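Local coordinates for protein putative acyl-CoA thioester hydrolase YbhC (Escherichia coli K-12, PDB 3GRH) that is a putative thioesterase of the pectinesterase family, an outer-membrane lipoprotein that neither binds pectin nor shows pectinesterase activity, at residues P38-F48 / D390-D398; V112-V121 / D141-D149. One frame throughout, in Å; residues are numbered along the deposited sequence.

Contact 1. Residues P38-F48 / D390-D398; sequences PILSAKEAQNF and DEIQRNLND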
loop_
_atom_site.group_PDB
_atom_site.type_symbol
_atom_site.label_atom_id
_atom_site.label_comp_id
_atom_site.label_asym_id
_atom_site.label_seq_id
_atom_site.Cartn_x
_atom_site.Cartn_y
_atom_site.Cartn_z
ATOM N N PRO A 38 -14.855 -13.948 -9.740
ATOM C CA PRO A 38 -14.107 -14.942 -10.452
ATOM C C PRO A 38 -13.024 -15.599 -9.595
ATOM O O PRO A 38 -12.360 -14.921 -8.816
ATOM C CB PRO A 38 -13.438 -14.164 -11.590
ATOM C CG PRO A 38 -13.811 -12.800 -11.447
ATOM C CD PRO A 38 -14.637 -12.574 -10.237
ATOM N N ILE A 39 -12.867 -16.895 -9.801
ATOM C CA ILE A 39 -12.008 -17.743 -9.023
ATOM C C ILE A 39 -11.049 -18.406 -9.974
ATOM O O ILE A 39 -11.453 -18.987 -10.924
ATOM C CB ILE A 39 -12.771 -18.824 -8.226
ATOM C CG1 ILE A 39 -13.823 -18.202 -7.276
ATOM C CG2 ILE A 39 -11.806 -19.709 -7.444
ATOM C CD1 ILE A 39 -13.328 -17.252 -6.211
ATOM N N LEU A 40 -9.768 -18.299 -9.689
ATOM C CA LEU A 40 -8.700 -18.905 -10.490
ATOM C C LEU A 40 -8.602 -20.397 -10.306
ATOM O O LEU A 40 -8.904 -20.961 -9.258
ATOM C CB LEU A 40 -7.334 -18.325 -10.067
ATOM C CG LEU A 40 -7.099 -16.857 -10.253
ATOM C CD1 LEU A 40 -5.723 -16.417 -9.729
ATOM C CD2 LEU A 40 -7.334 -16.507 -11.725
ATOM N N SER A 41 -8.271 -21.079 -11.406
ATOM C CA SER A 41 -7.867 -22.467 -11.341
ATOM C C SER A 41 -6.480 -22.608 -10.780
ATOM O O SER A 41 -5.731 -21.677 -10.738
ATOM C CB SER A 41 -7.869 -23.140 -12.722
ATOM O OG SER A 41 -6.802 -22.682 -13.552
ATOM N N ALA A 42 -6.119 -23.805 -10.355
ATOM C CA ALA A 42 -4.759 -24.038 -9.856
ATOM C C ALA A 42 -3.691 -23.680 -10.853
ATOM O O ALA A 42 -2.652 -23.052 -10.490
ATOM C CB ALA A 42 -4.592 -25.498 -9.428
ATOM N N LYS A 43 -3.951 -24.016 -12.108
ATOM C CA LYS A 43 -3.013 -23.710 -13.171
ATOM C C LYS A 43 -2.855 -22.235 -13.360
ATOM O O LYS A 43 -1.739 -21.728 -13.519
ATOM C CB LYS A 43 -3.409 -24.418 -14.474
ATOM C CG LYS A 43 -2.352 -24.178 -15.601
ATOM C CD LYS A 43 -0.987 -24.770 -15.237
ATOM C CE LYS A 43 -0.107 -25.058 -16.485
ATOM N NZ LYS A 43 -0.114 -23.887 -17.443
ATOM N N GLU A 44 -3.971 -21.537 -13.384
ATOM C CA GLU A 44 -3.864 -20.080 -13.480
ATOM C C GLU A 44 -3.132 -19.522 -12.278
ATOM O O GLU A 44 -2.395 -18.533 -12.418
ATOM C CB GLU A 44 -5.251 -19.475 -13.549
ATOM C CG GLU A 44 -5.927 -19.671 -14.908
ATOM C CD GLU A 44 -7.456 -19.426 -14.928
ATOM O OE1 GLU A 44 -8.151 -19.632 -13.930
ATOM O OE2 GLU A 44 -7.992 -19.074 -16.003
ATOM N N ALA A 45 -3.373 -20.050 -11.079
ATOM C CA ALA A 45 -2.840 -19.391 -9.886
ATOM C C ALA A 45 -1.344 -19.561 -9.800
ATOM O O ALA A 45 -0.688 -18.838 -9.053
ATOM C CB ALA A 45 -3.473 -19.971 -8.592
ATOM N N GLN A 46 -0.748 -20.488 -10.538
ATOM C CA GLN A 46 0.710 -20.626 -10.503
ATOM C C GLN A 46 1.449 -19.377 -11.018
ATOM O O GLN A 46 2.620 -19.157 -10.685
ATOM C CB GLN A 46 1.154 -21.815 -11.347
ATOM C CG GLN A 46 0.604 -23.118 -10.954
ATOM C CD GLN A 46 1.097 -24.211 -11.873
ATOM O OE1 GLN A 46 0.367 -25.141 -12.210
ATOM N NE2 GLN A 46 2.348 -24.079 -12.316
ATOM N N ASN A 47 0.798 -18.591 -11.824
ATOM C CA ASN A 47 1.404 -17.337 -12.332
ATOM C C ASN A 47 1.318 -16.206 -11.331
ATOM O O ASN A 47 1.790 -15.114 -11.661
ATOM C CB ASN A 47 0.722 -16.869 -13.588
ATOM C CG ASN A 47 1.244 -17.558 -14.835
ATOM O OD1 ASN A 47 2.280 -18.258 -14.816
ATOM N ND2 ASN A 47 0.525 -17.374 -15.933
ATOM N N PHE A 48 0.679 -16.410 -10.184
ATOM C CA PHE A 48 0.376 -15.344 -9.228
ATOM C C PHE A 48 0.933 -15.571 -7.866
ATOM O O PHE A 48 0.260 -15.716 -6.871
ATOM C CB PHE A 48 -1.157 -15.064 -9.175
ATOM C CG PHE A 48 -1.718 -14.597 -10.441
ATOM C CD1 PHE A 48 -1.342 -13.382 -10.993
ATOM C CD2 PHE A 48 -2.607 -15.378 -11.121
ATOM C CE1 PHE A 48 -1.843 -12.982 -12.204
ATOM C CE2 PHE A 48 -3.113 -14.991 -12.317
ATOM C CZ PHE A 48 -2.728 -13.785 -12.870
ATOM N N ASP A 390 -11.935 -30.251 -21.117
ATOM C CA ASP A 390 -12.593 -29.626 -19.965
ATOM C C ASP A 390 -11.678 -28.794 -19.081
ATOM O O ASP A 390 -11.700 -28.933 -17.863
ATOM C CB ASP A 390 -13.295 -30.710 -19.117
ATOM C CG ASP A 390 -14.024 -31.733 -19.968
ATOM O OD1 ASP A 390 -14.195 -31.462 -21.177
ATOM O OD2 ASP A 390 -14.401 -32.818 -19.448
ATOM N N GLU A 391 -10.913 -27.892 -19.688
ATOM C CA GLU A 391 -9.976 -27.058 -18.953
ATOM C C GLU A 391 -10.448 -25.619 -19.127
ATOM O O GLU A 391 -10.810 -25.226 -20.230
ATOM C CB GLU A 391 -8.552 -27.305 -19.478
ATOM C CG GLU A 391 -8.055 -28.742 -19.178
ATOM C CD GLU A 391 -7.180 -29.371 -20.284
ATOM O OE1 GLU A 391 -6.421 -28.633 -20.954
ATOM O OE2 GLU A 391 -7.239 -30.610 -20.476
ATOM N N ILE A 392 -10.504 -24.866 -18.034
ATOM C CA ILE A 392 -10.940 -23.465 -18.104
ATOM C C ILE A 392 -9.912 -22.729 -18.893
ATOM O O ILE A 392 -8.698 -22.939 -18.686
ATOM C CB ILE A 392 -11.049 -22.839 -16.698
ATOM C CG1 ILE A 392 -12.250 -23.460 -15.976
ATOM C CG2 ILE A 392 -11.142 -21.271 -16.755
ATOM C CD1 ILE A 392 -12.141 -23.466 -14.451
ATOM N N GLN A 393 -10.405 -21.919 -19.825
ATOM C CA GLN A 393 -9.595 -21.043 -20.631
ATOM C C GLN A 393 -10.056 -19.599 -20.533
ATOM O O GLN A 393 -11.204 -19.270 -20.822
ATOM C CB GLN A 393 -9.662 -21.479 -22.074
ATOM C CG GLN A 393 -8.569 -22.397 -22.504
ATOM C CD GLN A 393 -8.816 -22.897 -23.903
ATOM O OE1 GLN A 393 -9.605 -22.303 -24.645
ATOM N NE2 GLN A 393 -8.164 -23.997 -24.276
ATOM N N ARG A 394 -9.150 -18.711 -20.158
ATOM C CA ARG A 394 -9.438 -17.303 -20.343
ATOM C C ARG A 394 -8.159 -16.524 -20.338
ATOM O O ARG A 394 -7.170 -16.974 -19.787
ATOM C CB ARG A 394 -10.470 -16.809 -19.338
ATOM C CG ARG A 394 -10.126 -17.253 -17.984
ATOM C CD ARG A 394 -11.035 -16.795 -16.842
ATOM N NE ARG A 394 -10.615 -17.654 -15.736
ATOM C CZ ARG A 394 -11.254 -17.859 -14.594
ATOM N NH1 ARG A 394 -12.311 -17.176 -14.247
ATOM N NH2 ARG A 394 -10.797 -18.758 -13.755
ATOM N N ASN A 395 -8.157 -15.422 -21.050
ATOM C CA ASN A 395 -6.999 -14.538 -21.048
ATOM C C ASN A 395 -7.095 -13.664 -19.808
ATOM O O ASN A 395 -7.977 -12.777 -19.696
ATOM C CB ASN A 395 -7.007 -13.706 -22.312
ATOM C CG ASN A 395 -5.931 -12.628 -22.349
ATOM O OD1 ASN A 395 -5.141 -12.456 -21.430
ATOM N ND2 ASN A 395 -5.955 -11.828 -23.461
ATOM N N LEU A 396 -6.199 -13.872 -18.863
ATOM C CA LEU A 396 -6.244 -13.153 -17.614
ATOM C C LEU A 396 -5.906 -11.685 -17.734
ATOM O O LEU A 396 -6.025 -10.967 -16.713
ATOM C CB LEU A 396 -5.285 -13.810 -16.613
ATOM C CG LEU A 396 -5.603 -15.254 -16.300
ATOM C CD1 LEU A 396 -4.438 -15.924 -15.516
ATOM C CD2 LEU A 396 -6.937 -15.343 -15.489
ATOM N N ASN A 397 -5.468 -11.235 -18.924
ATOM C CA ASN A 397 -5.110 -9.843 -19.123
ATOM C C ASN A 397 -6.024 -9.149 -20.129
ATOM O O ASN A 397 -5.766 -8.015 -20.525
ATOM C CB ASN A 397 -3.651 -9.735 -19.485
ATOM C CG ASN A 397 -2.773 -10.226 -18.364
ATOM O OD1 ASN A 397 -2.079 -11.280 -18.516
ATOM N ND2 ASN A 397 -2.842 -9.581 -17.218
ATOM N N ASP A 398 -7.177 -9.737 -20.367
ATOM C CA ASP A 398 -8.178 -9.188 -21.334
ATOM C C ASP A 398 -8.723 -7.859 -20.832
ATOM O O ASP A 398 -9.176 -7.756 -19.690
ATOM C CB ASP A 398 -9.277 -10.261 -21.431
ATOM C CG ASP A 398 -10.326 -9.983 -22.462
ATOM O OD1 ASP A 398 -10.517 -8.823 -22.882
ATOM O OD2 ASP A 398 -10.980 -10.990 -22.906
HETATM O O HOH W 1 -6.886 -23.273 -16.076
HETATM O O HOH W 2 -6.647 -19.258 -18.056
#
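Arg394 takes hold of Glu44 side-on, spending two nitrogens on the two carboxylate oxygens. Its NE reaches Glu44 OE2 at 3.0 Å, almost straight (177°), while NH2 meets the syn lone pair of Glu44 OE1 at 2.8 Å. The carboxylate and guanidinium planes stand 32° apart, slightly twisting the fork. With CG between the backbone N and the carbonyl carbon (chi1 48°), the extended arginine chain carries the guanidinium across to Glu44. NH2 also donates to Ile39 O at 2.9 Å, from above the carbonyl plane. Arginine suits the place because one flat group serves a carboxylate and a carbonyl together. With an alanine here, the Glu44 carboxylate is likely to lose its countercharge and Ile39 O this donor.

Beside the ion pair, the forked Leu396 suits its place because its two methyls meet different partners: CD1 lies 3.6 Å from Phe48 CE2 at the ring edge, and CD2 packs on Leu40 CD2. Glu44 is itself positioned by a capping box at the start of helix 42-45. Ser41 N donates to the anti lone pair of Glu44 OE1 at 2.9 Å, and Glu44 N returns a bond to Ser41 OG. Water 2 bridges Glu44 OE2 and Arg394 O.

Further out, Arg394 NH1 is held by Pro32 O and Asn382 O. Strand 403-407 lends Trp405 to Pro38 and Leu396, and Phe48 rests on strand 351-355 and on Tyr53 of helix 50-53.

Contact 2. Residues V112-V121 / D141-D149; sequences VMPGEYQGTV and DVKIGLSLD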
loop_
_atom_site.group_PDB
_atom_site.type_symbol
_atom_site.label_atom_id
_atom_site.label_comp_id
_atom_site.label_asym_id
_atom_site.label_seq_id
_atom_site.Cartn_x
_atom_site.Cartn_y
_atom_site.Cartn_z
ATOM N N VAL A 112 13.983 4.658 16.097
ATOM C CA VAL A 112 13.048 5.641 16.636
ATOM C C VAL A 112 12.521 5.116 17.996
ATOM O O VAL A 112 11.981 4.029 18.102
ATOM C CB VAL A 112 11.871 5.914 15.683
ATOM C CG1 VAL A 112 11.068 7.056 16.313
ATOM C CG2 VAL A 112 12.317 6.312 14.275
ATOM N N MET A 113 12.758 5.903 19.051
ATOM C CA MET A 113 12.365 5.563 20.396
ATOM C C MET A 113 10.868 5.731 20.553
ATOM O O MET A 113 10.238 6.516 19.869
ATOM C CB MET A 113 13.071 6.463 21.409
ATOM C CG MET A 113 14.523 6.175 21.478
ATOM S SD MET A 113 15.345 7.061 22.752
ATOM C CE MET A 113 14.573 6.419 24.252
ATOM N N PRO A 114 10.277 4.978 21.474
ATOM C CA PRO A 114 8.855 5.134 21.738
ATOM C C PRO A 114 8.454 6.603 21.946
ATOM O O PRO A 114 9.155 7.360 22.627
ATOM C CB PRO A 114 8.664 4.300 23.007
ATOM C CG PRO A 114 9.685 3.240 22.870
ATOM C CD PRO A 114 10.884 3.892 22.268
ATOM N N GLY A 115 7.371 6.989 21.315
ATOM C CA GLY A 115 6.836 8.342 21.390
ATOM C C GLY A 115 5.904 8.631 20.253
ATOM O O GLY A 115 5.634 7.763 19.442
ATOM N N GLU A 116 5.416 9.879 20.252
ATOM C CA GLU A 116 4.536 10.383 19.243
ATOM C C GLU A 116 5.339 11.436 18.529
ATOM O O GLU A 116 5.930 12.347 19.140
ATOM C CB GLU A 116 3.287 11.010 19.902
ATOM C CG GLU A 116 2.276 10.036 20.462
ATOM C CD GLU A 116 2.753 9.295 21.708
ATOM O OE1 GLU A 116 3.402 9.942 22.592
ATOM O OE2 GLU A 116 2.460 8.063 21.796
ATOM N N TYR A 117 5.346 11.344 17.216
ATOM C CA TYR A 117 6.156 12.200 16.343
ATOM C C TYR A 117 5.203 12.842 15.335
ATOM O O TYR A 117 4.789 12.222 14.406
ATOM C CB TYR A 117 7.249 11.363 15.667
ATOM C CG TYR A 117 8.196 10.751 16.683
ATOM C CD1 TYR A 117 9.259 11.467 17.185
ATOM C CD2 TYR A 117 8.023 9.484 17.115
ATOM C CE1 TYR A 117 10.100 10.918 18.152
ATOM C CE2 TYR A 117 8.832 8.963 18.098
ATOM C CZ TYR A 117 9.857 9.698 18.598
ATOM O OH TYR A 117 10.663 9.114 19.553
ATOM N N GLN A 118 4.858 14.096 15.581
ATOM C CA GLN A 118 3.903 14.782 14.687
ATOM C C GLN A 118 4.697 15.429 13.532
ATOM O O GLN A 118 5.658 16.151 13.730
ATOM C CB GLN A 118 3.081 15.851 15.441
ATOM C CG GLN A 118 2.026 16.570 14.528
ATOM C CD GLN A 118 1.375 17.849 15.084
ATOM O OE1 GLN A 118 2.049 18.766 15.613
ATOM N NE2 GLN A 118 0.069 17.943 14.921
ATOM N N GLY A 119 4.280 15.172 12.304
ATOM C CA GLY A 119 4.822 15.837 11.148
ATOM C C GLY A 119 5.094 14.849 10.039
ATOM O O GLY A 119 5.209 13.636 10.253
ATOM N N THR A 120 5.245 15.388 8.839
ATOM C CA THR A 120 5.572 14.594 7.701
ATOM C C THR A 120 6.961 13.995 7.796
ATOM O O THR A 120 7.859 14.560 8.438
ATOM C CB THR A 120 5.467 15.440 6.426
ATOM O OG1 THR A 120 6.260 16.613 6.579
ATOM C CG2 THR A 120 4.022 15.786 6.050
ATOM N N VAL A 121 7.184 12.904 7.035
ATOM C CA VAL A 121 8.545 12.334 6.879
ATOM C C VAL A 121 8.606 12.078 5.383
ATOM O O VAL A 121 7.859 11.262 4.837
ATOM C CB VAL A 121 8.697 11.036 7.612
ATOM C CG1 VAL A 121 10.058 10.415 7.324
ATOM C CG2 VAL A 121 8.513 11.208 9.113
ATOM N N ASP A 141 3.812 1.634 19.726
ATOM C CA ASP A 141 4.620 2.422 20.633
ATOM C C ASP A 141 5.352 3.573 19.976
ATOM O O ASP A 141 5.700 4.482 20.701
ATOM C CB ASP A 141 5.530 1.468 21.378
ATOM C CG ASP A 141 4.699 0.599 22.396
ATOM O OD1 ASP A 141 3.694 1.131 22.994
ATOM O OD2 ASP A 141 5.016 -0.608 22.659
ATOM N N VAL A 142 5.570 3.534 18.635
ATOM C CA VAL A 142 6.190 4.624 17.912
ATOM C C VAL A 142 5.100 5.076 16.931
ATOM O O VAL A 142 4.760 4.317 16.032
ATOM C CB VAL A 142 7.463 4.171 17.187
ATOM C CG1 VAL A 142 7.876 5.233 16.148
ATOM C CG2 VAL A 142 8.541 3.848 18.185
ATOM N N LYS A 143 4.619 6.301 17.049
ATOM C CA LYS A 143 3.498 6.822 16.251
ATOM C C LYS A 143 3.974 8.005 15.444
ATOM O O LYS A 143 4.430 8.960 15.995
ATOM C CB LYS A 143 2.386 7.301 17.135
ATOM C CG LYS A 143 1.761 6.202 17.984
ATOM C CD LYS A 143 0.635 6.689 18.845
ATOM C CE LYS A 143 -0.140 5.648 19.607
ATOM N NZ LYS A 143 0.608 5.144 20.853
ATOM N N ILE A 144 3.851 7.923 14.157
ATOM C CA ILE A 144 4.190 8.986 13.229
ATOM C C ILE A 144 2.894 9.469 12.612
ATOM O O ILE A 144 2.116 8.663 12.114
ATOM C CB ILE A 144 5.058 8.430 12.104
ATOM C CG1 ILE A 144 6.386 7.963 12.679
ATOM C CG2 ILE A 144 5.215 9.519 10.989
ATOM C CD1 ILE A 144 7.202 7.229 11.562
ATOM N N GLY A 145 2.561 10.740 12.745
ATOM C CA GLY A 145 1.253 11.164 12.262
ATOM C C GLY A 145 1.172 12.655 11.978
ATOM O O GLY A 145 1.917 13.496 12.466
ATOM N N LEU A 146 0.210 12.958 11.150
ATOM C CA LEU A 146 -0.202 14.342 10.857
ATOM C C LEU A 146 -1.606 14.218 10.191
ATOM O O LEU A 146 -1.913 13.152 9.657
ATOM C CB LEU A 146 0.759 15.071 9.901
ATOM C CG LEU A 146 0.660 16.549 9.798
ATOM C CD1 LEU A 146 1.042 17.182 11.139
ATOM C CD2 LEU A 146 1.526 17.047 8.639
ATOM N N SER A 147 -2.414 15.270 10.215
ATOM C CA SER A 147 -3.710 15.281 9.530
ATOM C C SER A 147 -3.571 16.052 8.256
ATOM O O SER A 147 -3.315 17.246 8.276
ATOM C CB SER A 147 -4.787 15.940 10.378
ATOM O OG SER A 147 -5.010 15.202 11.555
ATOM N N LEU A 148 -3.733 15.396 7.110
ATOM C CA LEU A 148 -3.694 16.055 5.827
ATOM C C LEU A 148 -4.773 15.497 4.915
ATOM O O LEU A 148 -4.990 14.291 4.849
ATOM C CB LEU A 148 -2.398 15.827 5.127
ATOM C CG LEU A 148 -1.142 16.345 5.773
ATOM C CD1 LEU A 148 0.073 15.809 4.946
ATOM C CD2 LEU A 148 -1.137 17.901 5.972
ATOM N N ASP A 149 -5.492 16.365 4.277
ATOM C CA ASP A 149 -6.634 16.000 3.415
ATOM C C ASP A 149 -6.351 16.502 2.003
ATOM O O ASP A 149 -6.003 17.641 1.825
ATOM C CB ASP A 149 -7.872 16.677 3.958
ATOM C CG ASP A 149 -9.215 16.293 3.260
ATOM O OD1 ASP A 149 -9.319 15.873 2.079
ATOM O OD2 ASP A 149 -10.290 16.460 3.946
#
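Gly115 N and Asp141 O, 3.1 Å apart, begin a ladder of five backbone hydrogen bonds along and just beyond the parallel strands 115-118 and 142-146. Gly115, Tyr117 and Gly119 donate to Asp141 O, Lys143 O and Gly145 O, and Lys143 N and Gly145 N donate back to Gly115 O and Tyr117 O; the shortest, Tyr117 N to Lys143 O, is 2.8 Å. CA-H...O contacts reinforce the ladder, among them Gln118 CA to Gly145 O at 3.2 Å.

Among the beta-branched residues, Val142 CG1, anti to the backbone N (chi1 165°), meets Val112 CG1 at 3.7 Å, and Val121 CG2 touches Ile144 CG2. Ile92 of helix 92-100 touches Tyr117, Val121 and Ile144. Leu146 divides its branches: CD1 touches Gln118 CG at 3.6 Å, CD2 the methyl of Thr120, whose OG1 bonds to Tyr167.

Among polar side chains, Glu116 and Lys143 run side by side in a long salt bridge, 3.6 Å from Glu116 OE2 to Lys143 NZ; NZ also bonds to Ile140 O. Tyr117 OH donates to Met113 O at 2.7 Å, tying the ring to its own segment.

At the backbone angles of Gly119 a CB would jam against the carbonyl O of Gln118, so glycine is called for. As between neighbouring beta-helix coils, backbone bonds set the register; Val142 and Ile144 lie on the face that also carries Tyr117, and Glu116 and Lys143 pair on the other.

How the contacts relate
From the N terminus the chain first passes through 38-48, then enters the parallel beta-helix. Contact 2 closes a short loop: the chain leaves 112-121, runs through strand 130-134 and returns at 141-149, so strands of successive turns come to lie side by side. Contact 1 closes only when 390-398 is reached, 342 residues after 38-48, and the loop of contact 2 is therefore nested inside it without crossing. The two centres are about 43 Å apart, on opposite sides of the chain's centre. Contact 2 thus joins turns near the early end of the helix, whereas contact 1 fastens the N-terminal segment to the C-terminal region at the far end.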